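Local atomic coordinates of carbonic anhydrase (Porphyridium purpureum, PDB entry 1DDZ), a protein that probably catalyses the reversible hydration of carbon dioxide to hydrogencarbonate and a proton, as a beta-class carbonic anhydrase with two zinc sites per chain. Residues D106-Y115 with N351-S362. Sequence-based numbering, arbitrary orientation.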
loop_
_atom_site.group_PDB
_atom_site.type_symbol
_atom_site.label_atom_id
_atom_site.label_comp_id
_atom_site.label_asym_id
_atom_site.label_seq_id
_atom_site.Cartn_x
_atom_site.Cartn_y
_atom_site.Cartn_z
ATOM N N ASP A 106 -4.712 2.502 0.180
ATOM C CA ASP A 106 -4.277 1.647 1.293
ATOM C C ASP A 106 -5.154 0.404 1.279
ATOM O O ASP A 106 -6.342 0.480 1.593
ATOM C CB ASP A 106 -4.413 2.384 2.643
ATOM C CG ASP A 106 -3.991 1.532 3.835
ATOM O OD1 ASP A 106 -3.179 0.629 3.677
ATOM O OD2 ASP A 106 -4.475 1.753 4.950
ATOM N N ILE A 107 -4.571 -0.739 0.938
ATOM C CA ILE A 107 -5.302 -1.996 0.872
ATOM C C ILE A 107 -5.717 -2.498 2.247
ATOM O O ILE A 107 -6.687 -3.224 2.341
ATOM C CB ILE A 107 -4.506 -3.101 0.130
ATOM C CG1 ILE A 107 -5.392 -4.319 -0.136
ATOM C CG2 ILE A 107 -3.283 -3.482 0.940
ATOM C CD1 ILE A 107 -6.058 -4.307 -1.440
ATOM N N SER A 108 -5.006 -2.139 3.312
ATOM C CA SER A 108 -5.423 -2.600 4.637
ATOM C C SER A 108 -6.753 -1.935 4.982
ATOM O O SER A 108 -7.636 -2.548 5.596
ATOM C CB SER A 108 -4.376 -2.285 5.705
ATOM O OG SER A 108 -4.911 -2.497 7.007
ATOM N N PHE A 109 -6.897 -0.680 4.566
ATOM C CA PHE A 109 -8.114 0.082 4.795
ATOM C C PHE A 109 -9.208 -0.402 3.832
ATOM O O PHE A 109 -10.320 -0.718 4.261
ATOM C CB PHE A 109 -7.808 1.596 4.651
ATOM C CG PHE A 109 -8.972 2.424 4.189
ATOM C CD1 PHE A 109 -10.145 2.499 4.947
ATOM C CD2 PHE A 109 -8.920 3.073 2.964
ATOM C CE1 PHE A 109 -11.254 3.202 4.477
ATOM C CE2 PHE A 109 -10.020 3.778 2.487
ATOM C CZ PHE A 109 -11.188 3.839 3.238
ATOM N N LEU A 110 -8.882 -0.487 2.545
ATOM C CA LEU A 110 -9.813 -0.919 1.525
ATOM C C LEU A 110 -10.395 -2.341 1.749
ATOM O O LEU A 110 -11.585 -2.574 1.505
ATOM C CB LEU A 110 -9.144 -0.832 0.157
ATOM C CG LEU A 110 -8.739 0.546 -0.370
ATOM C CD1 LEU A 110 -7.951 0.415 -1.666
ATOM C CD2 LEU A 110 -9.979 1.358 -0.582
ATOM N N SER A 111 -9.572 -3.293 2.185
ATOM C CA SER A 111 -10.049 -4.657 2.445
ATOM C C SER A 111 -10.990 -4.731 3.680
ATOM O O SER A 111 -11.981 -5.469 3.648
ATOM C CB SER A 111 -8.880 -5.660 2.496
ATOM O OG SER A 111 -7.976 -5.399 3.560
ATOM N N VAL A 112 -10.742 -3.934 4.723
ATOM C CA VAL A 112 -11.642 -3.902 5.879
ATOM C C VAL A 112 -12.991 -3.268 5.456
ATOM O O VAL A 112 -14.080 -3.747 5.813
ATOM C CB VAL A 112 -11.046 -3.116 7.062
ATOM C CG1 VAL A 112 -12.136 -2.796 8.087
ATOM C CG2 VAL A 112 -10.000 -3.938 7.750
ATOM N N LEU A 113 -12.913 -2.192 4.676
ATOM C CA LEU A 113 -14.094 -1.500 4.141
ATOM C C LEU A 113 -14.969 -2.451 3.285
ATOM O O LEU A 113 -16.170 -2.550 3.493
ATOM C CB LEU A 113 -13.650 -0.334 3.239
ATOM C CG LEU A 113 -14.397 1.010 3.208
ATOM C CD1 LEU A 113 -14.225 1.669 1.811
ATOM C CD2 LEU A 113 -15.843 0.878 3.582
ATOM N N GLN A 114 -14.355 -3.096 2.293
ATOM C CA GLN A 114 -15.068 -3.992 1.424
ATOM C C GLN A 114 -15.672 -5.167 2.192
ATOM O O GLN A 114 -16.804 -5.563 1.926
ATOM C CB GLN A 114 -14.185 -4.471 0.284
ATOM C CG GLN A 114 -15.008 -5.220 -0.768
ATOM C CD GLN A 114 -14.260 -5.450 -2.051
ATOM O OE1 GLN A 114 -13.164 -5.995 -2.053
ATOM N NE2 GLN A 114 -14.855 -5.044 -3.162
ATOM N N TYR A 115 -14.939 -5.700 3.161
ATOM C CA TYR A 115 -15.451 -6.808 3.963
ATOM C C TYR A 115 -16.688 -6.308 4.723
ATOM O O TYR A 115 -17.752 -6.921 4.652
ATOM C CB TYR A 115 -14.382 -7.304 4.948
ATOM C CG TYR A 115 -14.776 -8.551 5.696
ATOM C CD1 TYR A 115 -14.617 -9.813 5.115
ATOM C CD2 TYR A 115 -15.292 -8.478 6.987
ATOM C CE1 TYR A 115 -14.960 -10.981 5.806
ATOM C CE2 TYR A 115 -15.642 -9.633 7.695
ATOM C CZ TYR A 115 -15.474 -10.888 7.098
ATOM O OH TYR A 115 -15.812 -12.043 7.781
ATOM N N ASN A 351 -7.003 -5.261 11.605
ATOM C CA ASN A 351 -7.273 -5.414 10.191
ATOM C C ASN A 351 -7.967 -6.778 10.008
ATOM O O ASN A 351 -8.235 -7.474 10.980
ATOM C CB ASN A 351 -5.989 -5.281 9.343
ATOM C CG ASN A 351 -4.969 -6.367 9.635
ATOM O OD1 ASN A 351 -5.315 -7.468 10.061
ATOM N ND2 ASN A 351 -3.713 -6.065 9.414
ATOM N N ILE A 352 -8.312 -7.117 8.779
ATOM C CA ILE A 352 -8.983 -8.365 8.495
ATOM C C ILE A 352 -8.043 -9.525 8.649
ATOM O O ILE A 352 -7.073 -9.648 7.883
ATOM C CB ILE A 352 -9.548 -8.407 7.050
ATOM C CG1 ILE A 352 -10.673 -7.401 6.909
ATOM C CG2 ILE A 352 -10.148 -9.791 6.751
ATOM C CD1 ILE A 352 -11.755 -7.587 7.941
ATOM N N ALA A 353 -8.367 -10.392 9.610
ATOM C CA ALA A 353 -7.605 -11.605 9.884
ATOM C C ALA A 353 -6.232 -11.363 10.502
ATOM O O ALA A 353 -5.291 -12.103 10.245
ATOM C CB ALA A 353 -7.479 -12.426 8.615
ATOM N N ASN A 354 -6.125 -10.294 11.287
ATOM C CA ASN A 354 -4.892 -9.925 11.985
ATOM C C ASN A 354 -3.597 -10.194 11.237
ATOM O O ASN A 354 -2.660 -10.795 11.793
ATOM C CB ASN A 354 -4.850 -10.551 13.393
ATOM C CG ASN A 354 -5.294 -12.009 13.411
ATOM O OD1 ASN A 354 -6.481 -12.289 13.524
ATOM N ND2 ASN A 354 -4.347 -12.932 13.296
ATOM N N GLN A 355 -3.546 -9.701 9.993
ATOM C CA GLN A 355 -2.398 -9.866 9.099
ATOM C C GLN A 355 -1.237 -8.929 9.419
ATOM O O GLN A 355 -1.442 -7.778 9.856
ATOM C CB GLN A 355 -2.804 -9.618 7.652
ATOM C CG GLN A 355 -3.805 -10.579 7.061
ATOM C CD GLN A 355 -3.227 -11.940 6.854
ATOM O OE1 GLN A 355 -3.056 -12.709 7.802
ATOM N NE2 GLN A 355 -2.966 -12.273 5.613
ATOM N N CYS A 356 -0.025 -9.452 9.235
ATOM C CA CYS A 356 1.217 -8.703 9.444
ATOM C C CYS A 356 2.042 -8.916 8.192
ATOM O O CYS A 356 3.123 -9.500 8.253
ATOM C CB CYS A 356 1.991 -9.237 10.657
ATOM S SG CYS A 356 1.173 -8.981 12.199
ATOM N N ILE A 357 1.508 -8.476 7.057
ATOM C CA ILE A 357 2.154 -8.612 5.773
ATOM C C ILE A 357 3.502 -7.884 5.789
ATOM O O ILE A 357 3.611 -6.791 6.351
ATOM C CB ILE A 357 1.205 -8.111 4.691
ATOM C CG1 ILE A 357 -0.047 -9.001 4.688
ATOM C CG2 ILE A 357 1.884 -8.065 3.348
ATOM C CD1 ILE A 357 -1.256 -8.404 3.990
ATOM N N HIS A 358 4.536 -8.528 5.237
ATOM C CA HIS A 358 5.904 -7.987 5.213
ATOM C C HIS A 358 5.998 -6.538 4.777
ATOM O O HIS A 358 6.670 -5.733 5.417
ATOM C CB HIS A 358 6.811 -8.787 4.266
ATOM C CG HIS A 358 7.061 -10.194 4.698
ATOM N ND1 HIS A 358 7.598 -10.499 5.923
ATOM C CD2 HIS A 358 6.888 -11.371 4.056
ATOM C CE1 HIS A 358 7.755 -11.806 6.023
ATOM N NE2 HIS A 358 7.331 -12.356 4.902
ATOM N N SER A 359 5.338 -6.231 3.662
ATOM C CA SER A 359 5.364 -4.907 3.083
ATOM C C SER A 359 4.138 -4.029 3.321
ATOM O O SER A 359 3.976 -3.042 2.645
ATOM C CB SER A 359 5.593 -5.051 1.604
ATOM O OG SER A 359 4.816 -6.125 1.130
ATOM N N ASP A 360 3.328 -4.345 4.325
ATOM C CA ASP A 360 2.128 -3.566 4.611
ATOM C C ASP A 360 2.430 -2.283 5.392
ATOM O O ASP A 360 2.729 -2.364 6.570
ATOM C CB ASP A 360 1.150 -4.419 5.398
ATOM C CG ASP A 360 -0.173 -3.729 5.597
ATOM O OD1 ASP A 360 -0.763 -3.308 4.596
ATOM O OD2 ASP A 360 -0.636 -3.622 6.740
ATOM N N MET A 361 2.301 -1.110 4.765
ATOM C CA MET A 361 2.598 0.176 5.406
ATOM C C MET A 361 1.721 0.497 6.599
ATOM O O MET A 361 2.213 1.073 7.577
ATOM C CB MET A 361 2.564 1.334 4.399
ATOM C CG MET A 361 3.746 1.358 3.441
ATOM S SD MET A 361 5.307 1.725 4.279
ATOM C CE MET A 361 5.069 3.491 4.659
ATOM N N SER A 362 0.443 0.144 6.550
ATOM C CA SER A 362 -0.417 0.398 7.710
ATOM C C SER A 362 0.132 -0.362 8.928
ATOM O O SER A 362 0.203 0.167 10.032
ATOM C CB SER A 362 -1.868 -0.013 7.427
ATOM O OG SER A 362 -2.662 0.168 8.588
HETATM O O HOH W 1 -5.120 1.210 7.475
HETATM O O HOH W 2 -1.315 -0.840 4.507
HETATM O O HOH W 3 -2.672 -3.584 8.496
HETATM O O HOH W 4 -7.549 -5.381 6.426
#
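Where the two carbonic anhydrase repeats of the chain meet, helix 107-119 of the first packs against the loop joining strand 346-351 to helix 361-373 in the second: V112 and Y115 touch I352, and S108 meets N351 and S362. The branched chain of I352 packs across both partners, CG1 3.6 Å from V112 CG2 and CD1 3.8 Å from Y115 CD2. V112 CG2 stands anti to the carbonyl carbon; a short beta-branched residue suits so close a packing. Near the N-terminus of helix 107-119 the interface turns polar and is bridged by water. Small S108 lets its CB approach S362 CB to 3.8 Å, and a water joins S108 OG, N351 ND2 and D360 OD2. Aspartate suits both N-caps: D360 OD2 also accepts from F363 N, while D106 and D360 share another water that donates to both OD1 atoms and accepts from S362 N, probably easing the carboxylates' repulsion. The N351 amide, acceptor and donor at once, closes across turn N351-N354: OD1 takes Q355 N on an in-plane lone pair at 2.8 Å, and ND2 gives a nearly straight bond (170°) to Q355 O. A leucine here would probably leave Q355 N and O without these partners and cost the water one of its three. Y115 also lies close to D330, a ligand of the second zinc, consistent with the beta-class pairing in which each unit helps wall the other's metal site, here within one chain.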